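Local coordinates for protein levoglucosan dehydrogenase (Pseudarthrobacter phenanthrenivorans, PDB 6A3F) that oxidises levoglucosan to 3-dehydrolevoglucosan with NAD(+) as the hydride acceptor, working as a homotetramer of the Gfo/Idh/MocA family, at residues P157-A162 with I215-Y220; P46-P51 with Y355-I360. All blocks are in the same frame, centred on the assembly; numbering follows the deposited sequence.

Contact 1 (P157-A162 with I215-Y220)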
ATOM      1  N   PRO B 157     -19.648  -2.969   2.884  1.00 18.12           N
ATOM      2  CA  PRO B 157     -20.100  -1.692   2.379  1.00 18.71           C
ATOM      3  C   PRO B 157     -19.336  -1.264   1.121  1.00 17.43           C
ATOM      4  O   PRO B 157     -19.952  -0.721   0.217  1.00 19.36           O
ATOM      5  CB  PRO B 157     -19.953  -0.741   3.559  1.00 18.09           C
ATOM      6  CG  PRO B 157     -20.238  -1.643   4.716  1.00 18.55           C
ATOM      7  CD  PRO B 157     -19.567  -2.946   4.330  1.00 16.78           C
ATOM      8  N   ALA B 158     -18.024  -1.478   1.060  1.00 18.58           N
ATOM      9  CA  ALA B 158     -17.212  -1.134  -0.099  1.00 18.16           C
ATOM     10  C   ALA B 158     -17.728  -1.781  -1.396  1.00 17.57           C
ATOM     11  O   ALA B 158     -17.624  -1.207  -2.460  1.00 18.31           O
ATOM     12  CB  ALA B 158     -15.795  -1.541   0.173  1.00 16.50           C
ATOM     13  N   VAL B 159     -18.215  -3.012  -1.302  1.00 16.34           N
ATOM     14  CA  VAL B 159     -18.725  -3.730  -2.449  1.00 17.35           C
ATOM     15  C   VAL B 159     -20.079  -3.138  -2.900  1.00 18.03           C
ATOM     16  O   VAL B 159     -20.294  -2.920  -4.114  1.00 18.73           O
ATOM     17  CB  VAL B 159     -18.822  -5.237  -2.146  1.00 17.38           C
ATOM     18  CG1 VAL B 159     -19.437  -5.994  -3.341  1.00 17.78           C
ATOM     19  CG2 VAL B 159     -17.449  -5.774  -1.753  1.00 18.38           C
ATOM     20  N   ALA B 160     -20.943  -2.822  -1.948  1.00 19.38           N
ATOM     21  CA  ALA B 160     -22.205  -2.106  -2.258  1.00 20.07           C
ATOM     22  C   ALA B 160     -21.901  -0.711  -2.814  1.00 19.42           C
ATOM     23  O   ALA B 160     -22.651  -0.223  -3.634  1.00 18.42           O
ATOM     24  CB  ALA B 160     -23.054  -2.003  -1.033  1.00 20.84           C
ATOM     25  N   LEU B 161     -20.837  -0.066  -2.351  1.00 19.49           N
ATOM     26  CA  LEU B 161     -20.386   1.220  -2.920  1.00 19.75           C
ATOM     27  C   LEU B 161     -19.976   1.055  -4.389  1.00 20.10           C
ATOM     28  O   LEU B 161     -20.256   1.915  -5.241  1.00 19.78           O
ATOM     29  CB  LEU B 161     -19.207   1.740  -2.086  1.00 19.32           C
ATOM     30  CG  LEU B 161     -18.618   3.067  -2.574  1.00 19.08           C
ATOM     31  CD1 LEU B 161     -19.686   4.159  -2.543  1.00 18.63           C
ATOM     32  CD2 LEU B 161     -17.452   3.490  -1.687  1.00 19.30           C
ATOM     33  N   ALA B 162     -19.233   0.004  -4.702  1.00 19.23           N
ATOM     34  CA  ALA B 162     -18.861  -0.305  -6.109  1.00 19.36           C
ATOM     35  C   ALA B 162     -20.129  -0.427  -6.973  1.00 19.95           C
ATOM     36  O   ALA B 162     -20.223   0.109  -8.107  1.00 18.97           O
ATOM     37  CB  ALA B 162     -18.075  -1.591  -6.173  1.00 19.18           C
ATOM     38  N   ILE B 215     -17.961 -15.358  -7.838  1.00 20.57           N
ATOM     39  CA  ILE B 215     -18.982 -15.454  -8.897  1.00 21.20           C
ATOM     40  C   ILE B 215     -20.215 -14.631  -8.527  1.00 21.66           C
ATOM     41  O   ILE B 215     -20.721 -13.885  -9.384  1.00 22.25           O
ATOM     42  CB  ILE B 215     -19.324 -16.941  -9.185  1.00 20.85           C
ATOM     43  CG1 ILE B 215     -18.106 -17.628  -9.806  1.00 21.85           C
ATOM     44  CG2 ILE B 215     -20.548 -17.085 -10.048  1.00 23.02           C
ATOM     45  CD1 ILE B 215     -18.212 -19.121  -9.789  1.00 23.46           C
ATOM     46  N   ASP B 216     -20.628 -14.664  -7.251  1.00 21.95           N
ATOM     47  CA  ASP B 216     -21.751 -13.859  -6.788  1.00 20.82           C
ATOM     48  C   ASP B 216     -21.453 -12.379  -7.001  1.00 21.22           C
ATOM     49  O   ASP B 216     -22.316 -11.606  -7.538  1.00 20.01           O
ATOM     50  CB  ASP B 216     -22.147 -14.114  -5.321  1.00 22.58           C
ATOM     51  CG  ASP B 216     -23.236 -13.158  -4.858  1.00 22.62           C
ATOM     52  OD1 ASP B 216     -24.423 -13.323  -5.267  1.00 22.63           O
ATOM     53  OD2 ASP B 216     -22.904 -12.156  -4.166  1.00 22.89           O
ATOM     54  N   MET B 217     -20.226 -11.972  -6.664  1.00 20.27           N
ATOM     55  CA  MET B 217     -19.822 -10.571  -6.922  1.00 22.26           C
ATOM     56  C   MET B 217     -19.858 -10.226  -8.411  1.00 21.73           C
ATOM     57  O   MET B 217     -20.243  -9.129  -8.727  1.00 20.85           O
ATOM     58  CB  MET B 217     -18.423 -10.258  -6.378  1.00 21.44           C
ATOM     59  CG  MET B 217     -18.421 -10.139  -4.915  1.00 22.71           C
ATOM     60  SD  MET B 217     -16.795  -9.616  -4.221  1.00 24.12           S
ATOM     61  CE  MET B 217     -17.156  -9.986  -2.506  1.00 23.91           C
ATOM     62  N   ALA B 218     -19.407 -11.109  -9.283  1.00 19.11           N
ATOM     63  CA  ALA B 218     -19.428 -10.864 -10.724  1.00 20.29           C
ATOM     64  C   ALA B 218     -20.879 -10.691 -11.199  1.00 21.13           C
ATOM     65  O   ALA B 218     -21.162  -9.795 -11.996  1.00 19.95           O
ATOM     66  CB  ALA B 218     -18.740 -11.952 -11.455  1.00 20.09           C
ATOM     67  N   ARG B 219     -21.791 -11.522 -10.680  1.00 20.04           N
ATOM     68  CA  ARG B 219     -23.196 -11.426 -11.105  1.00 22.40           C
ATOM     69  C   ARG B 219     -23.784 -10.097 -10.601  1.00 22.82           C
ATOM     70  O   ARG B 219     -24.557  -9.425 -11.299  1.00 21.38           O
ATOM     71  CB  ARG B 219     -23.970 -12.638 -10.607  1.00 23.70           C
ATOM     72  CG  ARG B 219     -23.680 -13.920 -11.372  1.00 25.33           C
ATOM     73  CD  ARG B 219     -24.627 -15.023 -10.876  1.00 25.38           C
ATOM     74  NE  ARG B 219     -26.000 -14.764 -11.271  1.00 25.93           N
ATOM     75  CZ  ARG B 219     -26.992 -14.375 -10.476  1.00 27.53           C
ATOM     76  NH1 ARG B 219     -26.825 -14.232  -9.170  1.00 28.18           N
ATOM     77  NH2 ARG B 219     -28.172 -14.103 -11.009  1.00 29.24           N
ATOM     78  N   TYR B 220     -23.399  -9.711  -9.387  1.00 19.74           N
ATOM     79  CA  TYR B 220     -23.948  -8.506  -8.717  1.00 20.92           C
ATOM     80  C   TYR B 220     -23.480  -7.221  -9.431  1.00 21.11           C
ATOM     81  O   TYR B 220     -24.254  -6.281  -9.657  1.00 21.01           O
ATOM     82  CB  TYR B 220     -23.576  -8.556  -7.234  1.00 21.79           C
ATOM     83  CG  TYR B 220     -23.934  -7.369  -6.375  1.00 21.65           C
ATOM     84  CD1 TYR B 220     -25.228  -6.860  -6.339  1.00 21.53           C
ATOM     85  CD2 TYR B 220     -22.971  -6.727  -5.610  1.00 22.60           C
ATOM     86  CE1 TYR B 220     -25.568  -5.777  -5.539  1.00 21.14           C
ATOM     87  CE2 TYR B 220     -23.298  -5.656  -4.779  1.00 21.67           C
ATOM     88  CZ  TYR B 220     -24.597  -5.176  -4.749  1.00 23.69           C
ATOM     89  OH  TYR B 220     -24.902  -4.123  -3.945  1.00 21.74           O
TER

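Contact 2 (P46-P51 with Y355-I360)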
ATOM      1  N   PRO B  46     -30.814  -5.506  15.300  1.00 25.00           N
ATOM      2  CA  PRO B  46     -31.662  -4.350  15.699  1.00 26.17           C
ATOM      3  C   PRO B  46     -30.908  -3.228  16.459  1.00 26.97           C
ATOM      4  O   PRO B  46     -31.372  -2.083  16.508  1.00 25.05           O
ATOM      5  CB  PRO B  46     -32.739  -5.014  16.563  1.00 26.20           C
ATOM      6  CG  PRO B  46     -32.055  -6.224  17.141  1.00 29.58           C
ATOM      7  CD  PRO B  46     -31.173  -6.732  16.027  1.00 25.95           C
ATOM      8  N   MET B  47     -29.789  -3.529  17.086  1.00 25.82           N
ATOM      9  CA  MET B  47     -28.973  -2.503  17.715  1.00 27.37           C
ATOM     10  C   MET B  47     -28.488  -1.532  16.635  1.00 25.55           C
ATOM     11  O   MET B  47     -28.388  -0.341  16.906  1.00 24.35           O
ATOM     12  CB  MET B  47     -27.738  -3.060  18.430  1.00 26.08           C
ATOM     13  CG  MET B  47     -28.029  -4.156  19.425  1.00 27.45           C
ATOM     14  SD  MET B  47     -26.469  -4.750  20.133  1.00 26.71           S
ATOM     15  CE  MET B  47     -27.013  -5.975  21.331  1.00 24.92           C
ATOM     16  N   PHE B  48     -28.179  -2.058  15.451  1.00 23.62           N
ATOM     17  CA  PHE B  48     -27.555  -1.277  14.378  1.00 22.93           C
ATOM     18  C   PHE B  48     -28.599  -0.552  13.544  1.00 23.68           C
ATOM     19  O   PHE B  48     -28.388   0.586  13.116  1.00 21.70           O
ATOM     20  CB  PHE B  48     -26.687  -2.200  13.507  1.00 22.71           C
ATOM     21  CG  PHE B  48     -25.331  -2.504  14.115  1.00 24.89           C
ATOM     22  CD1 PHE B  48     -25.202  -2.840  15.446  1.00 27.41           C
ATOM     23  CD2 PHE B  48     -24.177  -2.460  13.358  1.00 31.17           C
ATOM     24  CE1 PHE B  48     -23.962  -3.114  16.005  1.00 29.62           C
ATOM     25  CE2 PHE B  48     -22.934  -2.704  13.925  1.00 32.84           C
ATOM     26  CZ  PHE B  48     -22.822  -3.031  15.245  1.00 31.38           C
ATOM     27  N   PHE B  49     -29.707  -1.247  13.290  1.00 24.29           N
ATOM     28  CA  PHE B  49     -30.706  -0.746  12.379  1.00 25.58           C
ATOM     29  C   PHE B  49     -32.033  -0.650  13.138  1.00 26.42           C
ATOM     30  O   PHE B  49     -32.695  -1.681  13.351  1.00 26.71           O
ATOM     31  CB  PHE B  49     -30.841  -1.706  11.200  1.00 24.98           C
ATOM     32  CG  PHE B  49     -29.666  -1.789  10.271  1.00 24.84           C
ATOM     33  CD1 PHE B  49     -29.538  -0.909   9.205  1.00 23.70           C
ATOM     34  CD2 PHE B  49     -28.682  -2.749  10.446  1.00 24.12           C
ATOM     35  CE1 PHE B  49     -28.485  -0.999   8.316  1.00 25.17           C
ATOM     36  CE2 PHE B  49     -27.618  -2.813   9.565  1.00 23.85           C
ATOM     37  CZ  PHE B  49     -27.538  -1.965   8.474  1.00 22.52           C
ATOM     38  N   TRP B  50     -32.396   0.560  13.554  1.00 24.72           N
ATOM     39  CA  TRP B  50     -33.499   0.758  14.485  1.00 26.58           C
ATOM     40  C   TRP B  50     -34.377   1.962  14.084  1.00 27.71           C
ATOM     41  O   TRP B  50     -33.871   3.069  13.819  1.00 29.07           O
ATOM     42  CB  TRP B  50     -32.995   0.923  15.913  1.00 27.51           C
ATOM     43  CG  TRP B  50     -34.122   0.896  16.898  1.00 29.43           C
ATOM     44  CD1 TRP B  50     -34.774   1.974  17.436  1.00 30.85           C
ATOM     45  CD2 TRP B  50     -34.787  -0.269  17.413  1.00 28.71           C
ATOM     46  NE1 TRP B  50     -35.765   1.549  18.284  1.00 32.54           N
ATOM     47  CE2 TRP B  50     -35.793   0.185  18.295  1.00 30.34           C
ATOM     48  CE3 TRP B  50     -34.609  -1.644  17.253  1.00 28.66           C
ATOM     49  CZ2 TRP B  50     -36.614  -0.687  19.014  1.00 28.95           C
ATOM     50  CZ3 TRP B  50     -35.411  -2.503  17.965  1.00 30.37           C
ATOM     51  CH2 TRP B  50     -36.421  -2.029  18.818  1.00 29.79           C
ATOM     52  N   PRO B  51     -35.697   1.787  14.050  1.00 28.68           N
ATOM     53  CA  PRO B  51     -36.449   0.549  14.361  1.00 30.52           C
ATOM     54  C   PRO B  51     -36.183  -0.610  13.397  1.00 28.72           C
ATOM     55  O   PRO B  51     -36.077  -0.414  12.202  1.00 27.18           O
ATOM     56  CB  PRO B  51     -37.936   0.939  14.187  1.00 31.59           C
ATOM     57  CG  PRO B  51     -37.945   2.438  14.299  1.00 32.92           C
ATOM     58  CD  PRO B  51     -36.634   2.857  13.660  1.00 31.67           C
ATOM     59  N   TYR B 355     -15.899  -8.972   9.765  1.00 19.98           N
ATOM     60  CA  TYR B 355     -16.746  -9.974   9.160  1.00 18.70           C
ATOM     61  C   TYR B 355     -18.178  -9.845   9.687  1.00 19.58           C
ATOM     62  O   TYR B 355     -19.103 -10.058   8.962  1.00 20.27           O
ATOM     63  CB  TYR B 355     -16.217 -11.366   9.518  1.00 19.08           C
ATOM     64  CG  TYR B 355     -16.963 -12.522   8.884  1.00 20.41           C
ATOM     65  CD1 TYR B 355     -16.674 -12.941   7.591  1.00 19.65           C
ATOM     66  CD2 TYR B 355     -17.977 -13.174   9.569  1.00 23.35           C
ATOM     67  CE1 TYR B 355     -17.406 -13.956   6.999  1.00 21.00           C
ATOM     68  CE2 TYR B 355     -18.698 -14.210   8.994  1.00 24.25           C
ATOM     69  CZ  TYR B 355     -18.402 -14.618   7.708  1.00 22.55           C
ATOM     70  OH  TYR B 355     -19.081 -15.689   7.181  1.00 24.75           O
ATOM     71  N   GLY B 356     -18.303  -9.565  10.973  1.00 18.62           N
ATOM     72  CA  GLY B 356     -19.575  -9.525  11.652  1.00 21.01           C
ATOM     73  C   GLY B 356     -20.529  -8.533  11.015  1.00 20.85           C
ATOM     74  O   GLY B 356     -21.722  -8.843  10.857  1.00 20.81           O
ATOM     75  N   GLU B 357     -20.019  -7.351  10.637  1.00 20.49           N
ATOM     76  CA  GLU B 357     -20.908  -6.319  10.046  1.00 20.01           C
ATOM     77  C   GLU B 357     -21.553  -6.841   8.752  1.00 19.33           C
ATOM     78  O   GLU B 357     -22.706  -6.494   8.494  1.00 19.43           O
ATOM     79  CB  GLU B 357     -20.163  -4.997   9.806  1.00 20.79           C
ATOM     80  CG  GLU B 357     -19.891  -4.259  11.103  1.00 22.84           C
ATOM     81  CD  GLU B 357     -18.568  -4.581  11.800  1.00 25.63           C
ATOM     82  OE1 GLU B 357     -17.991  -5.661  11.558  1.00 22.41           O
ATOM     83  OE2 GLU B 357     -18.080  -3.736  12.559  1.00 32.27           O
ATOM     84  N   THR B 358     -20.859  -7.671   7.980  1.00 20.03           N
ATOM     85  CA  THR B 358     -21.453  -8.205   6.754  1.00 21.99           C
ATOM     86  C   THR B 358     -22.650  -9.093   7.111  1.00 22.36           C
ATOM     87  O   THR B 358     -23.706  -9.040   6.478  1.00 22.66           O
ATOM     88  CB  THR B 358     -20.444  -8.958   5.881  1.00 22.53           C
ATOM     89  OG1 THR B 358     -20.098 -10.238   6.435  1.00 19.73           O
ATOM     90  CG2 THR B 358     -19.221  -8.105   5.633  1.00 22.38           C
ATOM     91  N   LYS B 359     -22.493  -9.868   8.163  1.00 22.81           N
ATOM     92  CA  LYS B 359     -23.610 -10.744   8.617  1.00 22.49           C
ATOM     93  C   LYS B 359     -24.760  -9.921   9.223  1.00 21.39           C
ATOM     94  O   LYS B 359     -25.944 -10.308   9.090  1.00 20.58           O
ATOM     95  CB  LYS B 359     -23.106 -11.782   9.622  1.00 24.29           C
ATOM     96  CG  LYS B 359     -22.057 -12.758   9.109  1.00 27.42           C
ATOM     97  CD  LYS B 359     -22.537 -13.636   7.946  1.00 27.64           C
ATOM     98  CE  LYS B 359     -23.532 -14.711   8.368  1.00 29.54           C
ATOM     99  NZ  LYS B 359     -24.073 -15.379   7.165  1.00 28.25           N
ATOM    100  N   ILE B 360     -24.433  -8.818   9.898  1.00 21.02           N
ATOM    101  CA  ILE B 360     -25.439  -7.927  10.475  1.00 20.56           C
ATOM    102  C   ILE B 360     -26.265  -7.251   9.362  1.00 23.27           C
ATOM    103  O   ILE B 360     -27.527  -7.163   9.455  1.00 23.11           O
ATOM    104  CB  ILE B 360     -24.803  -6.923  11.471  1.00 19.78           C
ATOM    105  CG1 ILE B 360     -24.293  -7.616  12.738  1.00 20.60           C
ATOM    106  CG2 ILE B 360     -25.804  -5.852  11.850  1.00 24.02           C
ATOM    107  CD1 ILE B 360     -23.365  -6.788  13.553  1.00 20.19           C
TER

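Contact 1 (P157-A162 with I215-Y220)
Tyr220 carries a polar tie at its backbone: its carbonyl O accepts a hydrogen bond from Lys163 NZ, just past the end of 157-162 on the same helix. Its side chain reaches across to that helix too, and here everything is van der Waals contact. With CG anti to the backbone N (chi1 175°), the ring is carried over to Ala160, whose CA sits at the ring edge, 3.8 Å from Tyr220 OH. The methyl of the same alanine follows closely, Ala160 CB lying 4.0 Å from Tyr220 OH. Next to it in the chain, Val159 splits its two branches between two partners. CG1 goes to the tyrosine, 4.1 Å from Tyr220 CE2, the two side chains meeting at a slant; CG2 goes to the thioether end, 4.3 Å from Met217 CE. Met217 gets there by extending its chain, since its CB does not itself aim at the other helix. The axes of the two helix segments approach to 11.3 Å, their N-to-C directions 32° apart; the tyrosine and methionine side chains span this gap, and the tyrosine meets the backbone atoms Ala160 CA and Val159 O as well as side chains. Phe297 of the C-terminal domain's large sheet touches both Val159 and Met217, and Met217 also packs on Tyr153, a levoglucosan-binding residue. With no hydrogen bond crossing directly between 157-162 and 215-220, their direct contact depends on fit of shape rather than on any directional bond.

Contact 2 (P46-P51 with Y355-I360)
The Phe48 ring has Ile360 CD1 over one face and Met47 CB in plane at its edge. Ile360 CD1 makes a CH-pi contact with the ring, 4.2 Å from its centroid and 15° off the normal, though displaced toward the rim on the side of CE2 and CZ. The Phe49 ring is met differently: Ile360 CG2 comes to its edge, near the ring plane, at 4.2 Å from Phe49 CE2. One isoleucine thus serves two neighbouring rings. Its chi1 of -69° sets CG2 anti to the backbone N, and this branch also lies 4.1 Å from Phe48 CD2, while CG1 carries CD1 out over the ring. Phe48 further meets Trp346 edge-to-face and makes a cation-pi contact with Lys36 of the third subunit; Phe49 stacks with His364. The contact joins the end of helix 35-48, the helix that follows the first strand of the Rossmann fold, to the N-terminal part of helix 355-371, more than 300 residues later. Phe49 is where the chain leaves helical geometry. Glu357 adds a looser touch, its CG 4.4 Å from Phe48 CE2, with its carboxylate turned to Gly354 N and Trp346 NE1. Within the later helix, Thr358 OG1 donates to Tyr355 O over 2.7 Å, in the carbonyl plane with a C=O...donor angle of 149°. The same hydroxyl is hydrogen-bonded to Asn152 ND2, so it links two NADH-binding residues, Tyr355 and Asn152.

Contact 1 is nested along the chain inside the long loop that contact 2 closes. Their centres are 19 Å apart, and the nearest atoms come to about 5 Å without touching. Contact 1 lies within the C-terminal, substrate-binding part, whereas contact 2 brings a late helix back to the nucleotide-binding domain. Contact 1 comes near the substrate residues, contact 2 near the cofactor residues: in contact 1 the Met217 side chain is about 4 Å from that of Tyr153 and about 6 Å from that of His213, both levoglucosan-binding residues. Contact 2 contains Tyr355, an NADH-binding residue, and its Glu357 side chain is about 9 Å from that of Asn152, another cofactor-binding residue.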